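Local coordinates for probable disease resistance protein At5g66900 (PDB 7L7W), which probably acts as a helper immune receptor in plant disease resistance, its RPW8-like N-terminal domain being linked to calcium-permeable cation channels and cell death, at residues L44-I58 with I107-L119. The protein carries 2 engineered substitutions. Residues are numbered along the deposited sequence; the frame is centred on the assembly and turned at random.
Sequences LVSTMEILFPLTQKI and INKDMLKFCQIDL
Leu44 to Ile58 and Ile107 to Leu119 run in the same general direction, their helical parts inclined at 26° with axes 9.4 Å apart at closest approach, as two neighbouring helices of the four-helix bundle of this RPW8-like domain. Helix 97-114 ends in a type I turn from Phe114 to Ile117, whereas helix 38-60 continues past a kink at Pro53, so the second segment passes through a short non-helical link, Cys115 to Asp118, before Leu119 opens helix 119-127.

At the first end, Thr47 faces helix 107-114 and divides its two branches: CG2 rests 3.5 Å from Met111 CB, while OG1 lies by the amide of Asn108 and the methyls of Leu112. Met111 reaches inward with its chain extended beyond CG, laying SD 3.5 Å from Met48 CG; its own CG meets Leu51 CD2, the two side chains crossing at nearly a right angle. In the middle, Cys115 tucks its sulfur against the backbone of the opposing helix, SG standing 3.6 Å from Leu51 CA. The two methyls of Leu54 part where the helix stops: CD2 meets the Phe114 ring at its edge, in plane, 3.5 Å from CE2, and CD1 touches Ile117 CG2. CG of Phe114 stands anti to the backbone N (chi1 -171°), which carries the ring edge to Leu54; Leu75 of helix 70-88 touches the ring too. Beyond the turn, Leu119 forks, with CD2 3.7 Å from Ile58 CG1 and CD1 against the aliphatic part of Lys57.

Helix 20-32 touches Met48 and Leu51 as well, tying the seam into the bundle core. Cohesion here is thus chiefly apolar, carried by methyls, thioethers, a thiol and one ring edge, and that packing continues past the end of helix 97-114, through Ile117 to Leu119 at the start of helix 119-127.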
ATOM      1  N   LEU A  44      -6.081  -6.360 -17.354  1.00 63.88           N
ATOM      2  CA  LEU A  44      -5.432  -5.844 -18.546  1.00 57.43           C
ATOM      3  C   LEU A  44      -4.989  -6.974 -19.472  1.00 66.40           C
ATOM      4  O   LEU A  44      -5.131  -6.851 -20.695  1.00 68.93           O
ATOM      5  CB  LEU A  44      -4.259  -4.934 -18.180  1.00 52.83           C
ATOM      6  CG  LEU A  44      -3.747  -4.130 -19.388  1.00 59.57           C
ATOM      7  CD1 LEU A  44      -4.725  -3.034 -19.913  1.00 53.38           C
ATOM      8  CD2 LEU A  44      -2.349  -3.572 -19.175  1.00 46.07           C
ATOM      9  N   VAL A  45      -4.478  -8.093 -18.936  1.00 59.59           N
ATOM     10  CA  VAL A  45      -4.067  -9.130 -19.878  1.00 65.82           C
ATOM     11  C   VAL A  45      -5.288  -9.805 -20.490  1.00 70.92           C
ATOM     12  O   VAL A  45      -5.221 -10.277 -21.628  1.00 70.49           O
ATOM     13  CB  VAL A  45      -3.111 -10.181 -19.280  1.00 59.81           C
ATOM     14  CG1 VAL A  45      -2.050  -9.535 -18.419  1.00 56.67           C
ATOM     15  CG2 VAL A  45      -3.869 -11.269 -18.583  1.00 66.33           C
ATOM     16  N   SER A  46      -6.430  -9.823 -19.801  1.00 63.80           N
ATOM     17  CA  SER A  46      -7.617 -10.373 -20.449  1.00 59.31           C
ATOM     18  C   SER A  46      -8.026  -9.507 -21.636  1.00 64.53           C
ATOM     19  O   SER A  46      -8.302 -10.020 -22.735  1.00 70.01           O
ATOM     20  CB  SER A  46      -8.772 -10.502 -19.463  1.00 60.45           C
ATOM     21  OG  SER A  46      -9.648  -9.397 -19.601  1.00 76.26           O
ATOM     22  N   THR A  47      -8.068  -8.182 -21.437  1.00 60.36           N
ATOM     23  CA  THR A  47      -8.383  -7.314 -22.563  1.00 64.08           C
ATOM     24  C   THR A  47      -7.357  -7.454 -23.683  1.00 63.16           C
ATOM     25  O   THR A  47      -7.722  -7.557 -24.859  1.00 62.25           O
ATOM     26  CB  THR A  47      -8.484  -5.865 -22.112  1.00 70.19           C
ATOM     27  OG1 THR A  47      -9.759  -5.661 -21.495  1.00 73.08           O
ATOM     28  CG2 THR A  47      -8.350  -4.927 -23.306  1.00 68.78           C
ATOM     29  N   MET A  48      -6.073  -7.498 -23.332  1.00 63.98           N
ATOM     30  CA  MET A  48      -5.030  -7.601 -24.348  1.00 67.34           C
ATOM     31  C   MET A  48      -5.072  -8.944 -25.076  1.00 65.52           C
ATOM     32  O   MET A  48      -4.700  -9.022 -26.250  1.00 67.60           O
ATOM     33  CB  MET A  48      -3.653  -7.381 -23.710  1.00 65.02           C
ATOM     34  CG  MET A  48      -3.369  -5.919 -23.327  1.00 66.67           C
ATOM     35  SD  MET A  48      -1.670  -5.579 -22.751  1.00 65.03           S
ATOM     36  CE  MET A  48      -1.560  -6.548 -21.236  1.00 67.70           C
ATOM     37  N   GLU A  49      -5.533 -10.003 -24.418  1.00 70.47           N
ATOM     38  CA  GLU A  49      -5.632 -11.286 -25.090  1.00 64.58           C
ATOM     39  C   GLU A  49      -6.841 -11.333 -26.010  1.00 63.37           C
ATOM     40  O   GLU A  49      -6.810 -12.048 -27.020  1.00 60.73           O
ATOM     41  CB  GLU A  49      -5.651 -12.413 -24.054  1.00 58.81           C
ATOM     42  CG  GLU A  49      -4.241 -12.701 -23.525  1.00 68.21           C
ATOM     43  CD  GLU A  49      -4.172 -13.796 -22.466  1.00 84.24           C
ATOM     44  OE1 GLU A  49      -5.065 -13.858 -21.577  1.00 85.83           O
ATOM     45  OE2 GLU A  49      -3.193 -14.580 -22.512  1.00 82.34           O
ATOM     46  N   ILE A  50      -7.895 -10.576 -25.685  1.00 58.21           N
ATOM     47  CA  ILE A  50      -8.972 -10.347 -26.653  1.00 59.66           C
ATOM     48  C   ILE A  50      -8.440  -9.605 -27.877  1.00 68.75           C
ATOM     49  O   ILE A  50      -8.742  -9.950 -29.026  1.00 65.78           O
ATOM     50  CB  ILE A  50     -10.121  -9.551 -26.012  1.00 63.12           C
ATOM     51  CG1 ILE A  50     -10.830 -10.348 -24.928  1.00 58.18           C
ATOM     52  CG2 ILE A  50     -11.095  -9.056 -27.087  1.00 51.77           C
ATOM     53  CD1 ILE A  50     -11.725  -9.454 -24.068  1.00 59.19           C
ATOM     54  N   LEU A  51      -7.680  -8.536 -27.640  1.00 68.72           N
ATOM     55  CA  LEU A  51      -7.196  -7.709 -28.739  1.00 66.91           C
ATOM     56  C   LEU A  51      -6.126  -8.409 -29.580  1.00 64.90           C
ATOM     57  O   LEU A  51      -5.929  -8.035 -30.739  1.00 59.76           O
ATOM     58  CB  LEU A  51      -6.667  -6.388 -28.175  1.00 61.14           C
ATOM     59  CG  LEU A  51      -5.783  -5.488 -29.041  1.00 67.47           C
ATOM     60  CD1 LEU A  51      -6.646  -4.646 -29.988  1.00 62.96           C
ATOM     61  CD2 LEU A  51      -4.885  -4.604 -28.174  1.00 65.89           C
ATOM     62  N   PHE A  52      -5.453  -9.421 -29.029  1.00 62.45           N
ATOM     63  CA  PHE A  52      -4.296 -10.019 -29.696  1.00 67.58           C
ATOM     64  C   PHE A  52      -4.592 -10.649 -31.060  1.00 68.81           C
ATOM     65  O   PHE A  52      -3.786 -10.460 -31.989  1.00 65.15           O
ATOM     66  CB  PHE A  52      -3.652 -11.040 -28.748  1.00 59.59           C
ATOM     67  CG  PHE A  52      -2.409 -11.638 -29.292  1.00 61.93           C
ATOM     68  CD1 PHE A  52      -1.235 -10.912 -29.307  1.00 60.71           C
ATOM     69  CD2 PHE A  52      -2.416 -12.913 -29.830  1.00 65.65           C
ATOM     70  CE1 PHE A  52      -0.070 -11.453 -29.833  1.00 66.12           C
ATOM     71  CE2 PHE A  52      -1.254 -13.465 -30.355  1.00 64.27           C
ATOM     72  CZ  PHE A  52      -0.078 -12.732 -30.356  1.00 63.52           C
ATOM     73  N   PRO A  53      -5.664 -11.422 -31.251  1.00 61.84           N
ATOM     74  CA  PRO A  53      -5.905 -11.968 -32.594  1.00 71.25           C
ATOM     75  C   PRO A  53      -6.209 -10.883 -33.614  1.00 71.18           C
ATOM     76  O   PRO A  53      -5.864 -11.015 -34.799  1.00 71.81           O
ATOM     77  CB  PRO A  53      -7.109 -12.899 -32.383  1.00 66.38           C
ATOM     78  CG  PRO A  53      -7.174 -13.117 -30.930  1.00 70.34           C
ATOM     79  CD  PRO A  53      -6.710 -11.848 -30.317  1.00 62.33           C
ATOM     80  N   LEU A  54      -6.860  -9.806 -33.181  1.00 67.05           N
ATOM     81  CA  LEU A  54      -7.114  -8.688 -34.079  1.00 66.74           C
ATOM     82  C   LEU A  54      -5.808  -8.054 -34.543  1.00 67.59           C
ATOM     83  O   LEU A  54      -5.681  -7.653 -35.707  1.00 73.30           O
ATOM     84  CB  LEU A  54      -8.009  -7.675 -33.379  1.00 63.78           C
ATOM     85  CG  LEU A  54      -8.482  -6.489 -34.185  1.00 70.88           C
ATOM     86  CD1 LEU A  54      -9.990  -6.436 -34.092  1.00 79.68           C
ATOM     87  CD2 LEU A  54      -7.875  -5.248 -33.578  1.00 69.96           C
ATOM     88  N   THR A  55      -4.810  -7.995 -33.655  1.00 69.14           N
ATOM     89  CA  THR A  55      -3.483  -7.550 -34.067  1.00 70.14           C
ATOM     90  C   THR A  55      -2.856  -8.545 -35.017  1.00 66.96           C
ATOM     91  O   THR A  55      -2.157  -8.156 -35.951  1.00 78.28           O
ATOM     92  CB  THR A  55      -2.554  -7.349 -32.866  1.00 63.55           C
ATOM     93  OG1 THR A  55      -2.606  -8.504 -32.022  1.00 66.66           O
ATOM     94  CG2 THR A  55      -2.947  -6.106 -32.083  1.00 64.58           C
ATOM     95  N   GLN A  56      -3.082  -9.834 -34.803  1.00 71.55           N
ATOM     96  CA  GLN A  56      -2.503 -10.802 -35.727  1.00 71.99           C
ATOM     97  C   GLN A  56      -3.036 -10.592 -37.140  1.00 74.65           C
ATOM     98  O   GLN A  56      -2.266 -10.551 -38.109  1.00 72.40           O
ATOM     99  CB  GLN A  56      -2.781 -12.217 -35.248  1.00 69.65           C
ATOM    100  CG  GLN A  56      -2.168 -12.502 -33.912  1.00 73.24           C
ATOM    101  CD  GLN A  56      -2.312 -13.945 -33.540  1.00 73.70           C
ATOM    102  OE1 GLN A  56      -3.394 -14.394 -33.147  1.00 79.96           O
ATOM    103  NE2 GLN A  56      -1.220 -14.694 -33.657  1.00 71.30           N
ATOM    104  N   LYS A  57      -4.354 -10.439 -37.277  1.00 70.79           N
ATOM    105  CA  LYS A  57      -4.897 -10.329 -38.623  1.00 79.47           C
ATOM    106  C   LYS A  57      -4.679  -8.946 -39.225  1.00 79.90           C
ATOM    107  O   LYS A  57      -4.668  -8.828 -40.453  1.00 79.22           O
ATOM    108  CB  LYS A  57      -6.379 -10.729 -38.664  1.00 80.12           C
ATOM    109  CG  LYS A  57      -7.376  -9.723 -38.161  1.00 78.88           C
ATOM    110  CD  LYS A  57      -8.786 -10.328 -38.175  1.00 91.16           C
ATOM    111  CE  LYS A  57      -9.000 -11.381 -37.073  1.00 87.48           C
ATOM    112  NZ  LYS A  57     -10.353 -12.037 -37.154  1.00 91.44           N
ATOM    113  N   ILE A  58      -4.464  -7.908 -38.405  1.00 76.28           N
ATOM    114  CA  ILE A  58      -3.996  -6.632 -38.949  1.00 71.94           C
ATOM    115  C   ILE A  58      -2.588  -6.770 -39.520  1.00 75.54           C
ATOM    116  O   ILE A  58      -2.292  -6.244 -40.601  1.00 83.27           O
ATOM    117  CB  ILE A  58      -4.056  -5.525 -37.881  1.00 70.85           C
ATOM    118  CG1 ILE A  58      -5.489  -5.024 -37.693  1.00 64.96           C
ATOM    119  CG2 ILE A  58      -3.127  -4.359 -38.243  1.00 70.24           C
ATOM    120  CD1 ILE A  58      -5.589  -3.959 -36.658  1.00 66.17           C
ATOM    121  N   ILE A 107      -6.458   2.682 -20.177  1.00 65.31           N
ATOM    122  CA  ILE A 107      -5.815   1.936 -21.259  1.00 64.50           C
ATOM    123  C   ILE A 107      -6.702   0.772 -21.652  1.00 63.81           C
ATOM    124  O   ILE A 107      -7.067   0.609 -22.824  1.00 66.09           O
ATOM    125  CB  ILE A 107      -4.416   1.460 -20.843  1.00 63.81           C
ATOM    126  CG1 ILE A 107      -3.515   2.670 -20.552  1.00 68.18           C
ATOM    127  CG2 ILE A 107      -3.831   0.551 -21.918  1.00 59.59           C
ATOM    128  CD1 ILE A 107      -2.100   2.303 -20.162  1.00 61.96           C
ATOM    129  N   ASN A 108      -7.154   0.022 -20.645  1.00 65.11           N
ATOM    130  CA  ASN A 108      -8.074  -1.089 -20.844  1.00 62.80           C
ATOM    131  C   ASN A 108      -9.263  -0.653 -21.689  1.00 65.09           C
ATOM    132  O   ASN A 108      -9.538  -1.243 -22.745  1.00 66.92           O
ATOM    133  CB  ASN A 108      -8.524  -1.602 -19.472  1.00 68.78           C
ATOM    134  CG  ASN A 108      -9.249  -2.913 -19.539  1.00 67.33           C
ATOM    135  OD1 ASN A 108      -8.649  -3.967 -19.330  1.00 74.03           O
ATOM    136  ND2 ASN A 108     -10.556  -2.863 -19.789  1.00 68.29           N
ATOM    137  N   LYS A 109      -9.937   0.437 -21.282  1.00 62.89           N
ATOM    138  CA  LYS A 109     -11.152   0.805 -22.001  1.00 70.48           C
ATOM    139  C   LYS A 109     -10.823   1.092 -23.459  1.00 73.05           C
ATOM    140  O   LYS A 109     -11.494   0.579 -24.365  1.00 72.25           O
ATOM    141  CB  LYS A 109     -11.860   1.998 -21.340  1.00 62.58           C
ATOM    142  CG  LYS A 109     -13.110   2.493 -22.123  1.00 85.17           C
ATOM    143  CD  LYS A 109     -13.848   1.298 -22.813  1.00 96.19           C
ATOM    144  CE  LYS A 109     -14.997   1.669 -23.752  1.00 92.46           C
ATOM    145  NZ  LYS A 109     -15.267   0.508 -24.656  1.00 88.00           N
ATOM    146  N   ASP A 110      -9.725   1.814 -23.699  1.00 72.19           N
ATOM    147  CA  ASP A 110      -9.374   2.177 -25.065  1.00 71.60           C
ATOM    148  C   ASP A 110      -9.180   0.923 -25.906  1.00 78.13           C
ATOM    149  O   ASP A 110      -9.775   0.787 -26.990  1.00 74.12           O
ATOM    150  CB  ASP A 110      -8.125   3.060 -25.055  1.00 68.77           C
ATOM    151  CG  ASP A 110      -8.387   4.437 -24.435  1.00 79.79           C
ATOM    152  OD1 ASP A 110      -9.548   4.705 -24.047  1.00 80.75           O
ATOM    153  OD2 ASP A 110      -7.437   5.248 -24.316  1.00 78.60           O
ATOM    154  N   MET A 111      -8.438  -0.055 -25.364  1.00 70.37           N
ATOM    155  CA  MET A 111      -8.181  -1.271 -26.121  1.00 69.58           C
ATOM    156  C   MET A 111      -9.492  -1.936 -26.495  1.00 71.36           C
ATOM    157  O   MET A 111      -9.711  -2.291 -27.662  1.00 71.08           O
ATOM    158  CB  MET A 111      -7.290  -2.218 -25.321  1.00 60.61           C
ATOM    159  CG  MET A 111      -5.814  -1.900 -25.439  1.00 58.72           C
ATOM    160  SD  MET A 111      -4.779  -2.881 -24.338  1.00 73.89           S
ATOM    161  CE  MET A 111      -3.144  -2.398 -24.900  1.00 60.56           C
ATOM    162  N   LEU A 112     -10.420  -2.006 -25.538  1.00 69.08           N
ATOM    163  CA  LEU A 112     -11.687  -2.658 -25.818  1.00 72.52           C
ATOM    164  C   LEU A 112     -12.430  -1.944 -26.940  1.00 73.00           C
ATOM    165  O   LEU A 112     -12.925  -2.596 -27.870  1.00 76.59           O
ATOM    166  CB  LEU A 112     -12.540  -2.728 -24.554  1.00 68.80           C
ATOM    167  CG  LEU A 112     -12.057  -3.804 -23.578  1.00 73.22           C
ATOM    168  CD1 LEU A 112     -13.041  -3.976 -22.443  1.00 69.67           C
ATOM    169  CD2 LEU A 112     -11.802  -5.131 -24.277  1.00 70.32           C
ATOM    170  N   LYS A 113     -12.477  -0.607 -26.905  1.00 66.25           N
ATOM    171  CA  LYS A 113     -13.204   0.076 -27.971  1.00 78.10           C
ATOM    172  C   LYS A 113     -12.542  -0.175 -29.318  1.00 72.34           C
ATOM    173  O   LYS A 113     -13.230  -0.359 -30.328  1.00 70.66           O
ATOM    174  CB  LYS A 113     -13.314   1.578 -27.704  1.00 76.01           C
ATOM    175  CG  LYS A 113     -14.258   2.261 -28.702  1.00 86.88           C
ATOM    176  CD  LYS A 113     -13.836   3.692 -29.038  1.00 92.55           C
ATOM    177  CE  LYS A 113     -12.464   3.738 -29.717  1.00 95.43           C
ATOM    178  NZ  LYS A 113     -12.535   3.953 -31.197  1.00 93.20           N
ATOM    179  N   PHE A 114     -11.215  -0.265 -29.332  1.00 70.41           N
ATOM    180  CA  PHE A 114     -10.523  -0.538 -30.576  1.00 65.74           C
ATOM    181  C   PHE A 114     -10.922  -1.889 -31.151  1.00 73.63           C
ATOM    182  O   PHE A 114     -10.928  -2.063 -32.372  1.00 76.29           O
ATOM    183  CB  PHE A 114      -9.020  -0.478 -30.356  1.00 63.53           C
ATOM    184  CG  PHE A 114      -8.250  -0.530 -31.616  1.00 76.77           C
ATOM    185  CD1 PHE A 114      -7.857   0.644 -32.240  1.00 82.14           C
ATOM    186  CD2 PHE A 114      -7.948  -1.750 -32.212  1.00 81.40           C
ATOM    187  CE1 PHE A 114      -7.159   0.603 -33.438  1.00 87.51           C
ATOM    188  CE2 PHE A 114      -7.254  -1.802 -33.419  1.00 84.46           C
ATOM    189  CZ  PHE A 114      -6.855  -0.620 -34.032  1.00 85.41           C
ATOM    190  N   CYS A 115     -11.268  -2.851 -30.299  1.00 76.97           N
ATOM    191  CA  CYS A 115     -11.671  -4.164 -30.788  1.00 78.69           C
ATOM    192  C   CYS A 115     -12.995  -4.141 -31.547  1.00 77.41           C
ATOM    193  O   CYS A 115     -13.433  -5.203 -31.998  1.00 76.81           O
ATOM    194  CB  CYS A 115     -11.756  -5.140 -29.618  1.00 79.12           C
ATOM    195  SG  CYS A 115     -10.146  -5.578 -28.893  1.00 88.07           S
ATOM    196  N   GLN A 116     -13.641  -2.977 -31.686  1.00 78.80           N
ATOM    197  CA  GLN A 116     -14.802  -2.806 -32.554  1.00 81.37           C
ATOM    198  C   GLN A 116     -14.426  -2.183 -33.900  1.00 78.88           C
ATOM    199  O   GLN A 116     -15.275  -1.575 -34.566  1.00 72.30           O
ATOM    200  CB  GLN A 116     -15.870  -1.948 -31.865  1.00 83.44           C
ATOM    201  CG  GLN A 116     -16.084  -2.236 -30.381  1.00 89.05           C
ATOM    202  CD  GLN A 116     -16.555  -3.660 -30.115  1.00 91.24           C
ATOM    203  OE1 GLN A 116     -17.420  -4.182 -30.828  1.00 99.36           O
ATOM    204  NE2 GLN A 116     -15.999  -4.292 -29.076  1.00 84.61           N
ATOM    205  N   ILE A 117     -13.173  -2.298 -34.296  1.00 71.70           N
ATOM    206  CA  ILE A 117     -12.719  -1.704 -35.540  1.00 71.11           C
ATOM    207  C   ILE A 117     -13.254  -2.524 -36.709  1.00 81.51           C
ATOM    208  O   ILE A 117     -13.270  -3.761 -36.673  1.00 79.19           O
ATOM    209  CB  ILE A 117     -11.182  -1.616 -35.543  1.00 74.15           C
ATOM    210  CG1 ILE A 117     -10.675  -0.857 -36.776  1.00 77.75           C
ATOM    211  CG2 ILE A 117     -10.549  -2.998 -35.405  1.00 67.81           C
ATOM    212  CD1 ILE A 117     -10.428   0.605 -36.512  1.00 80.88           C
ATOM    213  N   ASP A 118     -13.732  -1.830 -37.744  1.00 89.25           N
ATOM    214  CA  ASP A 118     -14.193  -2.459 -38.985  1.00 85.50           C
ATOM    215  C   ASP A 118     -13.013  -2.538 -39.948  1.00 80.69           C
ATOM    216  O   ASP A 118     -12.692  -1.564 -40.637  1.00 76.32           O
ATOM    217  CB  ASP A 118     -15.348  -1.664 -39.590  1.00 82.73           C
ATOM    218  CG  ASP A 118     -15.949  -2.336 -40.827  1.00 95.70           C
ATOM    219  OD1 ASP A 118     -16.965  -1.808 -41.343  1.00 94.46           O
ATOM    220  OD2 ASP A 118     -15.417  -3.381 -41.284  1.00 96.75           O
ATOM    221  N   LEU A 119     -12.363  -3.703 -40.003  1.00 74.11           N
ATOM    222  CA  LEU A 119     -11.172  -3.831 -40.837  1.00 78.19           C
ATOM    223  C   LEU A 119     -11.503  -3.672 -42.313  1.00 76.61           C
ATOM    224  O   LEU A 119     -10.698  -3.126 -43.080  1.00 79.01           O
ATOM    225  CB  LEU A 119     -10.496  -5.177 -40.590  1.00 79.43           C
ATOM    226  CG  LEU A 119      -9.508  -5.238 -39.434  1.00 71.06           C
ATOM    227  CD1 LEU A 119      -8.792  -6.573 -39.441  1.00 71.63           C
ATOM    228  CD2 LEU A 119      -8.517  -4.098 -39.534  1.00 73.24           C
TER